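Local coordinates for protein type III restriction-modification enzyme EcoP15I Res subunit (Escherichia coli, PDB 4ZCF) that cleaves DNA 25-27 base pairs downstream of one of two inversely oriented CAGCAG sites, acting together with the Mod subunit and carrying an ATP-binding helicase domain, at residues 126-131 against 146-151; 118-123 against 183-188; 96-101 against 222-227. All blocks are in the same frame, centred on the assembly; numbering follows the deposited sequence.

How the contacts relate
All three contacts pack a helix against the first of the two parallel sheets in this helicase-like chain, and all reach the bound AMP. Contacts 1 and 2 share helix 117-128 and set it on the adjacent strands 143-148 and 180-186; their centres are 8 Å apart, and Lys120 of contact 2 touches Val149 of contact 1. Contact 3 brings helix 90-105 onto strand 222-226, with its centre 13 Å from contact 2 and 15 Å from contact 1. Along the chain, contact 1 falls within the span bridged by contact 2, and both fall within that of contact 3. Together they join two helices that border the nucleotide to the sheet, with Asp226 at a strand end facing its phosphate.

Contact 1: residues 126-131 against 146-151; sequences FLKSDA and TYVVES. With AMP (adenosine monophosphate), chain H; nucleotides of chain E.
Lys128 lies across Thr146, the two side chains at about a right angle. Its carbons do the touching: CG and CE of Lys128 each come within 3.6 Å of CG2 of Thr146, so the methyl bridges them on one side of the extended chain. That straight run beyond CG carries NZ of Lys128 on toward CG2 of Val148, 4.2 Å away. Leu127 adds a looser touch, its CD1 4.3 Å from OG1 of Thr146. Helix 117-128 is thereby laid on strand 143-148, an outermost strand within this chain of the parallel sheet in the helicase-like domain, and Leu127 also leans on Val185 of the next strand. At the helix end, OG of Ser129 donates to the carbonyl O of Phe126 (2.7 Å), tilted 24° from the carbonyl plane, and Ser129 stands at the N-cap position of helix 130-140. Phe126, an AMP-binding residue, takes no part in the strand packing and turns its ring to the nucleotide: CG stands anti to the backbone N (chi1 -169°), which sets one ring face against AMP, with C2' of the sugar 3.8 Å from CD2 of Phe126. OG of Ser151 donates to OP2 of DA7 of chain E at 2.6 Å.

Contact 2: residues 118-123 against 183-188; sequences SIKAGT and VLVINS. With AMP (adenosine monophosphate), chain H; nucleotides of chain E.
Lys120 and Asn187 make the one hydrogen bond between 118-123 and 183-188: NZ of Lys120 donates to OD1 of Asn187 at 3.0 Å, from above the amide carbonyl plane (54° out of it) and not along a lone pair. The lysine leaves the helix with CG anti to the backbone N and then bends at chi3 (96°), a kink that brings NZ round to the amide oxygen. Its stronger partner is the carbonyl O of Val149, in segment 146-151, so two acceptors hold the ammonium. The other end of the amide faces the DNA, where ND2 of Asn187 donates to OP1 of DT6 of chain E at 3.1 Å in a fairly straight bond (162°). Lys120 probably helps, as a second-shell residue, to keep the amide turned with ND2 to the phosphate. A methionine here would probably leave OD1 of Asn187 and the carbonyl of Val149 without their donor and the amide freer to turn.

Apolar packing is lighter. CG1 of Val185 meets CG of Lys120 at 4.2 Å and also CG2 of Thr123, so one valine methyl reaches both residues along the helix.

On the nucleotide side, O3' of AMP gives a weak hydrogen bond to the carbonyl O of Gly122, an AMP-binding residue, and CG2 of Ile119 lies 3.4 Å from O3P of AMP. Thr123 turns OG1 back to the carbonyl O of Ile119 (2.7 Å), which the N-H of Thr123 reaches from the opposite face.

Helix 117-128 lies over strand 180-186, which is flanked in the parallel sheet by strands 109-113 and 143-148; Val185 also touches Val124 and Leu127 of the helix and Thr146 of strand 143-148.

Contact 3: residues 96-101 against 222-227; sequences KTIFDL and FIIIDE. With AMP (adenosine monophosphate), chain H.
Strand 222-226 of the parallel sheet ends at Asp226, with Glu227 the first residue of the loop after it; together they are the Asp-Glu pair that matches the Walker B (motif II) position of helicase-type ATPases. Helix 90-105, whose first residues, Lys90 and Thr91, close the P-loop sequence, packs against the strand's earlier residues. Two apolar pairs join them. CD1 of Ile98 reaches CG1 of Ile224 at 4.1 Å, the side chains running obliquely past each other; CG1 of Ile224 is anti to its carbonyl carbon (chi1 -53°), which turns it toward CD1 of Ile98. One helical turn on, Leu101 leans on Phe222 with both methyls, CD1 lying 4.0 Å from CD2 of Phe222 and CD2 of Leu101 4.2 Å from CE2 of the same ring. All four side chains are buried, and both pairs are apolar.

At the strand's far end the chemistry changes. The carboxylate of Asp226, an AMP-binding residue, is turned to the AMP phosphate, with OD2 3.0 Å from O3P of AMP and OD1 3.4 Å from O1P. OD2 is hydrogen-bonded to OH of Tyr94 in helix 90-105. OE2 of Glu227 stays further back, 3.7 Å from O1P of AMP, while its OE1 forms a salt bridge with Lys90.

Around them, strands 109-113 and 248-253 flank strand 222-226 in the sheet, Phe110 touching both Ile98 and Phe222 and Tyr252 touching both Thr97 and Ile224, while helix 12-22 packs on Thr97, Asp100 and Leu101.

Contact 1: residues 126-131 against 146-151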
loop_
_atom_site.group_PDB
_atom_site.type_symbol
_atom_site.label_atom_id
_atom_site.label_comp_id
_atom_site.label_asym_id
_atom_site.label_seq_id
_atom_site.Cartn_x
_atom_site.Cartn_y
_atom_site.Cartn_z
ATOM N N PHE C 126 -20.449 10.884 2.537
ATOM C CA PHE C 126 -20.829 12.291 2.468
ATOM C C PHE C 126 -19.611 13.211 2.372
ATOM O O PHE C 126 -19.589 14.084 1.513
ATOM C CB PHE C 126 -21.693 12.650 3.691
ATOM C CG PHE C 126 -22.393 13.993 3.645
ATOM C CD1 PHE C 126 -22.964 14.463 2.463
ATOM C CD2 PHE C 126 -22.547 14.754 4.801
ATOM C CE1 PHE C 126 -23.615 15.693 2.428
ATOM C CE2 PHE C 126 -23.221 15.975 4.770
ATOM C CZ PHE C 126 -23.741 16.439 3.583
ATOM N N LEU C 127 -18.591 12.984 3.222
ATOM C CA LEU C 127 -17.334 13.741 3.281
ATOM C C LEU C 127 -16.525 13.682 2.004
ATOM O O LEU C 127 -15.895 14.676 1.647
ATOM C CB LEU C 127 -16.464 13.272 4.448
ATOM C CG LEU C 127 -16.818 13.833 5.822
ATOM C CD1 LEU C 127 -16.251 12.965 6.924
ATOM C CD2 LEU C 127 -16.333 15.269 5.978
ATOM N N LYS C 128 -16.548 12.529 1.310
ATOM C CA LYS C 128 -15.813 12.297 0.061
ATOM C C LYS C 128 -16.586 12.682 -1.216
ATOM O O LYS C 128 -15.989 12.747 -2.284
ATOM C CB LYS C 128 -15.360 10.827 -0.002
ATOM C CG LYS C 128 -14.262 10.495 1.003
ATOM C CD LYS C 128 -13.666 9.116 0.760
ATOM C CE LYS C 128 -12.483 8.858 1.655
ATOM N NZ LYS C 128 -12.322 7.410 1.953
ATOM N N SER C 129 -17.903 12.906 -1.118
ATOM C CA SER C 129 -18.750 13.214 -2.270
ATOM C C SER C 129 -18.378 14.507 -2.937
ATOM O O SER C 129 -18.081 15.485 -2.253
ATOM C CB SER C 129 -20.232 13.202 -1.899
ATOM O OG SER C 129 -20.543 14.274 -1.030
ATOM N N ASP C 130 -18.421 14.512 -4.276
ATOM C CA ASP C 130 -18.113 15.657 -5.127
ATOM C C ASP C 130 -19.035 16.847 -4.850
ATOM O O ASP C 130 -18.551 17.980 -4.807
ATOM C CB ASP C 130 -18.183 15.247 -6.599
ATOM N N ALA C 131 -20.340 16.595 -4.622
ATOM C CA ALA C 131 -21.331 17.646 -4.339
ATOM C C ALA C 131 -20.967 18.472 -3.084
ATOM O O ALA C 131 -21.081 19.695 -3.125
ATOM C CB ALA C 131 -22.724 17.046 -4.220
ATOM N N THR C 146 -9.602 13.526 4.303
ATOM C CA THR C 146 -10.270 12.605 5.206
ATOM C C THR C 146 -9.417 11.370 5.434
ATOM O O THR C 146 -8.902 10.791 4.481
ATOM C CB THR C 146 -11.750 12.409 4.777
ATOM O OG1 THR C 146 -12.415 11.489 5.647
ATOM C CG2 THR C 146 -11.888 11.971 3.343
ATOM N N TYR C 147 -9.207 11.022 6.711
ATOM C CA TYR C 147 -8.398 9.895 7.167
ATOM C C TYR C 147 -9.343 9.003 7.944
ATOM O O TYR C 147 -9.847 9.387 8.997
ATOM C CB TYR C 147 -7.224 10.383 8.056
ATOM C CG TYR C 147 -6.434 11.511 7.434
ATOM C CD1 TYR C 147 -6.785 12.837 7.652
ATOM C CD2 TYR C 147 -5.356 11.252 6.588
ATOM C CE1 TYR C 147 -6.090 13.880 7.043
ATOM C CE2 TYR C 147 -4.639 12.290 5.989
ATOM C CZ TYR C 147 -5.031 13.602 6.196
ATOM O OH TYR C 147 -4.359 14.634 5.596
ATOM N N VAL C 148 -9.625 7.831 7.401
ATOM C CA VAL C 148 -10.570 6.914 8.009
ATOM C C VAL C 148 -9.824 5.823 8.727
ATOM O O VAL C 148 -9.053 5.119 8.091
ATOM C CB VAL C 148 -11.577 6.366 6.956
ATOM C CG1 VAL C 148 -12.705 5.583 7.625
ATOM C CG2 VAL C 148 -12.142 7.502 6.108
ATOM N N VAL C 149 -10.043 5.694 10.061
ATOM C CA VAL C 149 -9.442 4.649 10.911
ATOM C C VAL C 149 -10.222 3.349 10.677
ATOM O O VAL C 149 -11.420 3.273 10.981
ATOM C CB VAL C 149 -9.372 5.028 12.410
ATOM C CG1 VAL C 149 -8.817 3.872 13.243
ATOM C CG2 VAL C 149 -8.539 6.289 12.622
ATOM N N GLU C 150 -9.537 2.344 10.099
ATOM C CA GLU C 150 -10.119 1.047 9.753
ATOM C C GLU C 150 -9.354 -0.102 10.384
ATOM O O GLU C 150 -8.128 -0.121 10.365
ATOM C CB GLU C 150 -10.135 0.861 8.228
ATOM C CG GLU C 150 -10.949 1.895 7.467
ATOM C CD GLU C 150 -10.468 2.117 6.048
ATOM O OE1 GLU C 150 -11.191 1.714 5.109
ATOM O OE2 GLU C 150 -9.371 2.699 5.876
ATOM N N SER C 151 -10.092 -1.076 10.925
ATOM C CA SER C 151 -9.547 -2.298 11.507
ATOM C C SER C 151 -8.901 -3.096 10.356
ATOM O O SER C 151 -9.503 -3.217 9.287
ATOM C CB SER C 151 -10.675 -3.098 12.146
ATOM O OG SER C 151 -10.263 -4.381 12.575
HETATM P P AMP H . -25.315 10.526 10.717
HETATM O O1P AMP H . -25.575 9.510 11.765
HETATM O O2P AMP H . -25.891 11.767 11.291
HETATM O O3P AMP H . -23.850 10.757 10.776
HETATM O "O5'" AMP H . -25.827 10.116 9.263
HETATM C "C5'" AMP H . -26.740 10.944 8.564
HETATM C "C4'" AMP H . -26.494 10.919 7.089
HETATM O "O4'" AMP H . -27.432 11.793 6.402
HETATM C "C3'" AMP H . -25.140 11.452 6.774
HETATM O "O3'" AMP H . -24.216 10.365 6.717
HETATM C "C2'" AMP H . -25.273 12.172 5.495
HETATM O "O2'" AMP H . -24.971 11.307 4.390
HETATM C "C1'" AMP H . -26.711 12.566 5.399
HETATM N N9 AMP H . -26.944 13.949 5.530
HETATM C C8 AMP H . -26.741 14.611 6.652
HETATM N N7 AMP H . -27.093 15.916 6.482
HETATM C C5 AMP H . -27.606 16.018 5.109
HETATM C C6 AMP H . -28.142 17.018 4.250
HETATM N N6 AMP H . -28.294 18.356 4.698
HETATM N N1 AMP H . -28.501 16.672 2.987
HETATM C C2 AMP H . -28.361 15.437 2.529
HETATM N N3 AMP H . -27.868 14.451 3.273
HETATM C C4 AMP H . -27.477 14.663 4.551
ATOM P P DA E 7 -8.353 -4.204 16.009
ATOM O OP1 DA E 7 -7.402 -3.234 16.577
ATOM O OP2 DA E 7 -8.526 -4.222 14.535
ATOM O "O5'" DA E 7 -7.980 -5.671 16.530
ATOM C "C5'" DA E 7 -7.907 -5.940 17.936
ATOM C "C4'" DA E 7 -7.402 -7.346 18.194
ATOM O "O4'" DA E 7 -8.460 -8.318 17.996
ATOM C "C3'" DA E 7 -6.200 -7.800 17.361
ATOM O "O3'" DA E 7 -5.192 -8.310 18.251
ATOM C "C2'" DA E 7 -6.779 -8.811 16.371
ATOM C "C1'" DA E 7 -8.052 -9.290 17.057
ATOM N N9 DA E 7 -9.202 -9.569 16.211
ATOM C C8 DA E 7 -9.679 -8.883 15.123
ATOM N N7 DA E 7 -10.794 -9.379 14.619
ATOM C C5 DA E 7 -11.070 -10.453 15.441
ATOM C C6 DA E 7 -12.087 -11.428 15.440
ATOM N N6 DA E 7 -13.096 -11.472 14.553
ATOM N N1 DA E 7 -12.051 -12.358 16.431
ATOM C C2 DA E 7 -11.042 -12.368 17.318
ATOM N N3 DA E 7 -10.048 -11.488 17.422
ATOM C C4 DA E 7 -10.117 -10.560 16.446
ATOM P P DT E 6 -14.327 -2.511 14.067
ATOM O OP1 DT E 6 -13.892 -1.111 13.883
ATOM O OP2 DT E 6 -14.404 -3.382 12.881
ATOM O "O5'" DT E 6 -13.339 -3.237 15.064
ATOM C "C5'" DT E 6 -13.113 -2.928 16.423
ATOM C "C4'" DT E 6 -12.117 -3.915 17.028
ATOM O "O4'" DT E 6 -12.769 -5.140 17.437
ATOM C "C3'" DT E 6 -10.985 -4.329 16.098
ATOM O "O3'" DT E 6 -9.767 -4.067 16.746
ATOM C "C2'" DT E 6 -11.237 -5.801 15.766
ATOM C "C1'" DT E 6 -12.054 -6.263 16.966
ATOM N N1 DT E 6 -13.023 -7.388 16.737
ATOM C C2 DT E 6 -13.078 -8.396 17.672
ATOM O O2 DT E 6 -12.334 -8.444 18.633
ATOM N N3 DT E 6 -14.030 -9.359 17.430
ATOM C C4 DT E 6 -14.918 -9.434 16.356
ATOM O O4 DT E 6 -15.713 -10.381 16.250
ATOM C C5 DT E 6 -14.843 -8.332 15.435
ATOM C C7 DT E 6 -15.779 -8.293 14.257
ATOM C C6 DT E 6 -13.916 -7.375 15.672
#

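Contact 2: residues 118-123 against 183-188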
loop_
_atom_site.group_PDB
_atom_site.type_symbol
_atom_site.label_atom_id
_atom_site.label_comp_id
_atom_site.label_asym_id
_atom_site.label_seq_id
_atom_site.Cartn_x
_atom_site.Cartn_y
_atom_site.Cartn_z
ATOM N N SER C 118 -22.015 1.758 10.239
ATOM C CA SER C 118 -22.980 2.321 9.285
ATOM C C SER C 118 -22.915 3.860 9.275
ATOM O O SER C 118 -22.997 4.479 8.210
ATOM C CB SER C 118 -24.396 1.869 9.619
ATOM O OG SER C 118 -24.487 0.473 9.853
ATOM N N ILE C 119 -22.785 4.471 10.457
ATOM C CA ILE C 119 -22.623 5.914 10.592
ATOM C C ILE C 119 -21.218 6.271 10.047
ATOM O O ILE C 119 -21.089 7.268 9.343
ATOM C CB ILE C 119 -22.876 6.413 12.051
ATOM C CG1 ILE C 119 -24.328 6.125 12.508
ATOM C CG2 ILE C 119 -22.539 7.907 12.201
ATOM C CD1 ILE C 119 -24.599 6.351 14.076
ATOM N N LYS C 120 -20.196 5.422 10.305
ATOM C CA LYS C 120 -18.840 5.639 9.771
ATOM C C LYS C 120 -18.858 5.611 8.251
ATOM O O LYS C 120 -18.305 6.504 7.640
ATOM C CB LYS C 120 -17.835 4.597 10.315
ATOM C CG LYS C 120 -16.370 5.006 10.121
ATOM C CD LYS C 120 -15.415 4.104 10.885
ATOM C CE LYS C 120 -14.839 2.996 10.040
ATOM N NZ LYS C 120 -13.862 2.184 10.811
ATOM N N ALA C 121 -19.542 4.627 7.646
ATOM C CA ALA C 121 -19.674 4.497 6.190
ATOM C C ALA C 121 -20.462 5.660 5.562
ATOM O O ALA C 121 -20.042 6.181 4.527
ATOM C CB ALA C 121 -20.293 3.155 5.830
ATOM N N GLY C 122 -21.551 6.076 6.212
ATOM C CA GLY C 122 -22.394 7.185 5.777
ATOM C C GLY C 122 -21.736 8.543 5.928
ATOM O O GLY C 122 -21.890 9.397 5.056
ATOM N N THR C 123 -20.994 8.757 7.034
ATOM C CA THR C 123 -20.262 10.012 7.307
ATOM C C THR C 123 -19.134 10.190 6.276
ATOM O O THR C 123 -18.998 11.265 5.703
ATOM C CB THR C 123 -19.766 10.059 8.785
ATOM O OG1 THR C 123 -20.897 9.968 9.657
ATOM C CG2 THR C 123 -18.980 11.313 9.112
ATOM N N VAL C 183 -9.268 15.786 8.516
ATOM C CA VAL C 183 -10.263 15.162 9.390
ATOM C C VAL C 183 -10.155 13.629 9.610
ATOM O O VAL C 183 -10.164 12.851 8.656
ATOM C CB VAL C 183 -11.707 15.684 9.116
ATOM C CG1 VAL C 183 -12.221 15.267 7.746
ATOM C CG2 VAL C 183 -12.665 15.254 10.209
ATOM N N LEU C 184 -10.050 13.224 10.880
ATOM C CA LEU C 184 -9.985 11.830 11.299
ATOM C C LEU C 184 -11.356 11.269 11.658
ATOM O O LEU C 184 -11.936 11.652 12.673
ATOM C CB LEU C 184 -9.003 11.623 12.462
ATOM C CG LEU C 184 -8.657 10.159 12.764
ATOM C CD1 LEU C 184 -7.643 9.617 11.784
ATOM C CD2 LEU C 184 -8.124 10.003 14.165
ATOM N N VAL C 185 -11.861 10.350 10.842
ATOM C CA VAL C 185 -13.125 9.669 11.120
ATOM C C VAL C 185 -12.781 8.306 11.781
ATOM O O VAL C 185 -12.026 7.511 11.211
ATOM C CB VAL C 185 -14.025 9.525 9.868
ATOM C CG1 VAL C 185 -15.435 9.077 10.251
ATOM C CG2 VAL C 185 -14.067 10.829 9.071
ATOM N N ILE C 186 -13.297 8.083 13.007
ATOM C CA ILE C 186 -13.064 6.890 13.849
ATOM C C ILE C 186 -14.356 6.465 14.578
ATOM O O ILE C 186 -15.116 7.318 15.039
ATOM C CB ILE C 186 -11.881 7.149 14.852
ATOM C CG1 ILE C 186 -11.444 5.858 15.579
ATOM C CG2 ILE C 186 -12.206 8.293 15.844
ATOM C CD1 ILE C 186 -10.045 5.897 16.201
ATOM N N ASN C 187 -14.588 5.149 14.669
ATOM C CA ASN C 187 -15.738 4.560 15.360
ATOM C C ASN C 187 -15.350 4.154 16.790
ATOM O O ASN C 187 -14.190 4.304 17.155
ATOM C CB ASN C 187 -16.364 3.408 14.560
ATOM C CG ASN C 187 -15.451 2.235 14.322
ATOM O OD1 ASN C 187 -14.353 2.372 13.759
ATOM N ND2 ASN C 187 -15.894 1.055 14.740
ATOM N N SER C 188 -16.325 3.736 17.612
ATOM C CA SER C 188 -16.126 3.353 19.018
ATOM C C SER C 188 -15.237 2.124 19.208
ATOM O O SER C 188 -14.418 2.106 20.142
ATOM C CB SER C 188 -17.465 3.128 19.702
ATOM O OG SER C 188 -18.199 4.336 19.706
HETATM P P AMP H . -25.315 10.526 10.717
HETATM O O1P AMP H . -25.575 9.510 11.765
HETATM O O2P AMP H . -25.891 11.767 11.291
HETATM O O3P AMP H . -23.850 10.757 10.776
HETATM O "O5'" AMP H . -25.827 10.116 9.263
HETATM C "C5'" AMP H . -26.740 10.944 8.564
HETATM C "C4'" AMP H . -26.494 10.919 7.089
HETATM O "O4'" AMP H . -27.432 11.793 6.402
HETATM C "C3'" AMP H . -25.140 11.452 6.774
HETATM O "O3'" AMP H . -24.216 10.365 6.717
HETATM C "C2'" AMP H . -25.273 12.172 5.495
HETATM O "O2'" AMP H . -24.971 11.307 4.390
HETATM C "C1'" AMP H . -26.711 12.566 5.399
HETATM N N9 AMP H . -26.944 13.949 5.530
HETATM C C8 AMP H . -26.741 14.611 6.652
HETATM N N7 AMP H . -27.093 15.916 6.482
HETATM C C5 AMP H . -27.606 16.018 5.109
HETATM C C6 AMP H . -28.142 17.018 4.250
HETATM N N6 AMP H . -28.294 18.356 4.698
HETATM N N1 AMP H . -28.501 16.672 2.987
HETATM C C2 AMP H . -28.361 15.437 2.529
HETATM N N3 AMP H . -27.868 14.451 3.273
HETATM C C4 AMP H . -27.477 14.663 4.551
ATOM P P DT E 6 -14.327 -2.511 14.067
ATOM O OP1 DT E 6 -13.892 -1.111 13.883
ATOM O OP2 DT E 6 -14.404 -3.382 12.881
ATOM O "O5'" DT E 6 -13.339 -3.237 15.064
ATOM C "C5'" DT E 6 -13.113 -2.928 16.423
ATOM C "C4'" DT E 6 -12.117 -3.915 17.028
ATOM O "O4'" DT E 6 -12.769 -5.140 17.437
ATOM C "C3'" DT E 6 -10.985 -4.329 16.098
ATOM O "O3'" DT E 6 -9.767 -4.067 16.746
ATOM C "C2'" DT E 6 -11.237 -5.801 15.766
ATOM C "C1'" DT E 6 -12.054 -6.263 16.966
ATOM N N1 DT E 6 -13.023 -7.388 16.737
ATOM C C2 DT E 6 -13.078 -8.396 17.672
ATOM O O2 DT E 6 -12.334 -8.444 18.633
ATOM N N3 DT E 6 -14.030 -9.359 17.430
ATOM C C4 DT E 6 -14.918 -9.434 16.356
ATOM O O4 DT E 6 -15.713 -10.381 16.250
ATOM C C5 DT E 6 -14.843 -8.332 15.435
ATOM C C7 DT E 6 -15.779 -8.293 14.257
ATOM C C6 DT E 6 -13.916 -7.375 15.672
#

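Contact 3: residues 96-101 against 222-227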
loop_
_atom_site.group_PDB
_atom_site.type_symbol
_atom_site.label_atom_id
_atom_site.label_comp_id
_atom_site.label_asym_id
_atom_site.label_seq_id
_atom_site.Cartn_x
_atom_site.Cartn_y
_atom_site.Cartn_z
ATOM N N LYS C 96 -20.150 22.027 8.349
ATOM C CA LYS C 96 -20.106 23.466 8.090
ATOM C C LYS C 96 -19.435 24.222 9.245
ATOM O O LYS C 96 -18.696 25.161 8.988
ATOM C CB LYS C 96 -21.492 24.045 7.763
ATOM C CG LYS C 96 -21.377 25.381 7.042
ATOM C CD LYS C 96 -22.723 25.967 6.623
ATOM C CE LYS C 96 -22.697 27.480 6.657
ATOM N NZ LYS C 96 -21.568 28.055 5.867
ATOM N N THR C 97 -19.628 23.765 10.494
ATOM C CA THR C 97 -18.989 24.349 11.673
ATOM C C THR C 97 -17.455 24.135 11.627
ATOM O O THR C 97 -16.712 25.057 11.955
ATOM C CB THR C 97 -19.637 23.837 12.961
ATOM O OG1 THR C 97 -21.051 23.808 12.820
ATOM C CG2 THR C 97 -19.286 24.683 14.153
ATOM N N ILE C 98 -16.990 22.941 11.185
ATOM C CA ILE C 98 -15.572 22.599 11.023
ATOM C C ILE C 98 -14.878 23.621 10.094
ATOM O O ILE C 98 -13.748 24.046 10.367
ATOM C CB ILE C 98 -15.453 21.138 10.514
ATOM C CG1 ILE C 98 -15.439 20.162 11.688
ATOM C CG2 ILE C 98 -14.240 20.925 9.572
ATOM C CD1 ILE C 98 -15.915 18.773 11.342
ATOM N N PHE C 99 -15.589 24.019 9.013
ATOM C CA PHE C 99 -15.148 25.010 8.026
ATOM C C PHE C 99 -15.153 26.389 8.606
ATOM O O PHE C 99 -14.257 27.166 8.284
ATOM C CB PHE C 99 -16.008 24.967 6.765
ATOM C CG PHE C 99 -15.631 23.856 5.823
ATOM C CD1 PHE C 99 -14.640 24.041 4.869
ATOM C CD2 PHE C 99 -16.257 22.618 5.898
ATOM C CE1 PHE C 99 -14.276 23.000 4.008
ATOM C CE2 PHE C 99 -15.896 21.581 5.036
ATOM C CZ PHE C 99 -14.907 21.779 4.097
ATOM N N ASP C 100 -16.127 26.688 9.503
ATOM C CA ASP C 100 -16.218 27.984 10.197
ATOM C C ASP C 100 -15.155 28.158 11.289
ATOM O O ASP C 100 -14.553 29.235 11.378
ATOM C CB ASP C 100 -17.645 28.297 10.666
ATOM C CG ASP C 100 -18.493 29.005 9.622
ATOM O OD1 ASP C 100 -17.942 29.413 8.577
ATOM O OD2 ASP C 100 -19.688 29.209 9.873
ATOM N N LEU C 101 -14.845 27.092 12.052
ATOM C CA LEU C 101 -13.770 27.135 13.057
ATOM C C LEU C 101 -12.409 27.255 12.352
ATOM O O LEU C 101 -11.473 27.858 12.887
ATOM C CB LEU C 101 -13.809 25.924 14.005
ATOM C CG LEU C 101 -14.983 25.892 14.989
ATOM C CD1 LEU C 101 -15.276 24.469 15.427
ATOM C CD2 LEU C 101 -14.722 26.811 16.203
ATOM N N PHE C 222 -9.874 19.211 17.978
ATOM C CA PHE C 222 -11.262 19.622 18.184
ATOM C C PHE C 222 -12.083 18.368 17.847
ATOM O O PHE C 222 -12.003 17.863 16.723
ATOM C CB PHE C 222 -11.636 20.820 17.270
ATOM C CG PHE C 222 -11.558 22.175 17.941
ATOM C CD1 PHE C 222 -10.351 22.664 18.422
ATOM C CD2 PHE C 222 -12.696 22.951 18.108
ATOM C CE1 PHE C 222 -10.285 23.913 19.041
ATOM C CE2 PHE C 222 -12.625 24.200 18.729
ATOM C CZ PHE C 222 -11.423 24.668 19.201
ATOM N N ILE C 223 -12.801 17.819 18.842
ATOM C CA ILE C 223 -13.553 16.572 18.681
ATOM C C ILE C 223 -15.047 16.750 18.574
ATOM O O ILE C 223 -15.636 17.377 19.438
ATOM C CB ILE C 223 -13.192 15.510 19.758
ATOM C CG1 ILE C 223 -11.673 15.258 19.837
ATOM C CG2 ILE C 223 -13.981 14.215 19.532
ATOM C CD1 ILE C 223 -11.264 14.257 20.864
ATOM N N ILE C 224 -15.652 16.110 17.547
ATOM C CA ILE C 224 -17.079 16.048 17.259
ATOM C C ILE C 224 -17.604 14.674 17.705
ATOM O O ILE C 224 -17.023 13.652 17.339
ATOM C CB ILE C 224 -17.348 16.260 15.733
ATOM C CG1 ILE C 224 -16.685 17.547 15.154
ATOM C CG2 ILE C 224 -18.837 16.106 15.351
ATOM C CD1 ILE C 224 -17.234 18.903 15.601
ATOM N N ILE C 225 -18.719 14.648 18.451
ATOM C CA ILE C 225 -19.371 13.410 18.854
ATOM C C ILE C 225 -20.757 13.301 18.225
ATOM O O ILE C 225 -21.625 14.143 18.481
ATOM C CB ILE C 225 -19.310 13.119 20.380
ATOM C CG1 ILE C 225 -17.952 12.484 20.724
ATOM C CG2 ILE C 225 -20.435 12.155 20.828
ATOM C CD1 ILE C 225 -17.099 13.288 21.418
ATOM N N ASP C 226 -20.929 12.265 17.368
ATOM C CA ASP C 226 -22.146 11.908 16.647
ATOM C C ASP C 226 -22.913 10.912 17.513
ATOM O O ASP C 226 -22.357 9.873 17.886
ATOM C CB ASP C 226 -21.776 11.278 15.292
ATOM C CG ASP C 226 -22.832 11.400 14.213
ATOM O OD1 ASP C 226 -23.934 10.864 14.403
ATOM O OD2 ASP C 226 -22.524 11.963 13.146
ATOM N N GLU C 227 -24.183 11.232 17.837
ATOM C CA GLU C 227 -25.087 10.452 18.716
ATOM C C GLU C 227 -24.420 10.313 20.106
ATOM O O GLU C 227 -23.798 9.287 20.376
ATOM C CB GLU C 227 -25.507 9.085 18.107
ATOM C CG GLU C 227 -25.771 9.079 16.602
ATOM C CD GLU C 227 -27.076 9.653 16.079
ATOM O OE1 GLU C 227 -27.699 10.492 16.770
ATOM O OE2 GLU C 227 -27.451 9.287 14.940
HETATM P P AMP H . -25.315 10.526 10.717
HETATM O O1P AMP H . -25.575 9.510 11.765
HETATM O O2P AMP H . -25.891 11.767 11.291
HETATM O O3P AMP H . -23.850 10.757 10.776
HETATM O "O5'" AMP H . -25.827 10.116 9.263
HETATM C "C5'" AMP H . -26.740 10.944 8.564
HETATM C "C4'" AMP H . -26.494 10.919 7.089
HETATM O "O4'" AMP H . -27.432 11.793 6.402
HETATM C "C3'" AMP H . -25.140 11.452 6.774
HETATM O "O3'" AMP H . -24.216 10.365 6.717
HETATM C "C2'" AMP H . -25.273 12.172 5.495
HETATM O "O2'" AMP H . -24.971 11.307 4.390
HETATM C "C1'" AMP H . -26.711 12.566 5.399
HETATM N N9 AMP H . -26.944 13.949 5.530
HETATM C C8 AMP H . -26.741 14.611 6.652
HETATM N N7 AMP H . -27.093 15.916 6.482
HETATM C C5 AMP H . -27.606 16.018 5.109
HETATM C C6 AMP H . -28.142 17.018 4.250
HETATM N N6 AMP H . -28.294 18.356 4.698
HETATM N N1 AMP H . -28.501 16.672 2.987
HETATM C C2 AMP H . -28.361 15.437 2.529
HETATM N N3 AMP H . -27.868 14.451 3.273
HETATM C C4 AMP H . -27.477 14.663 4.551
#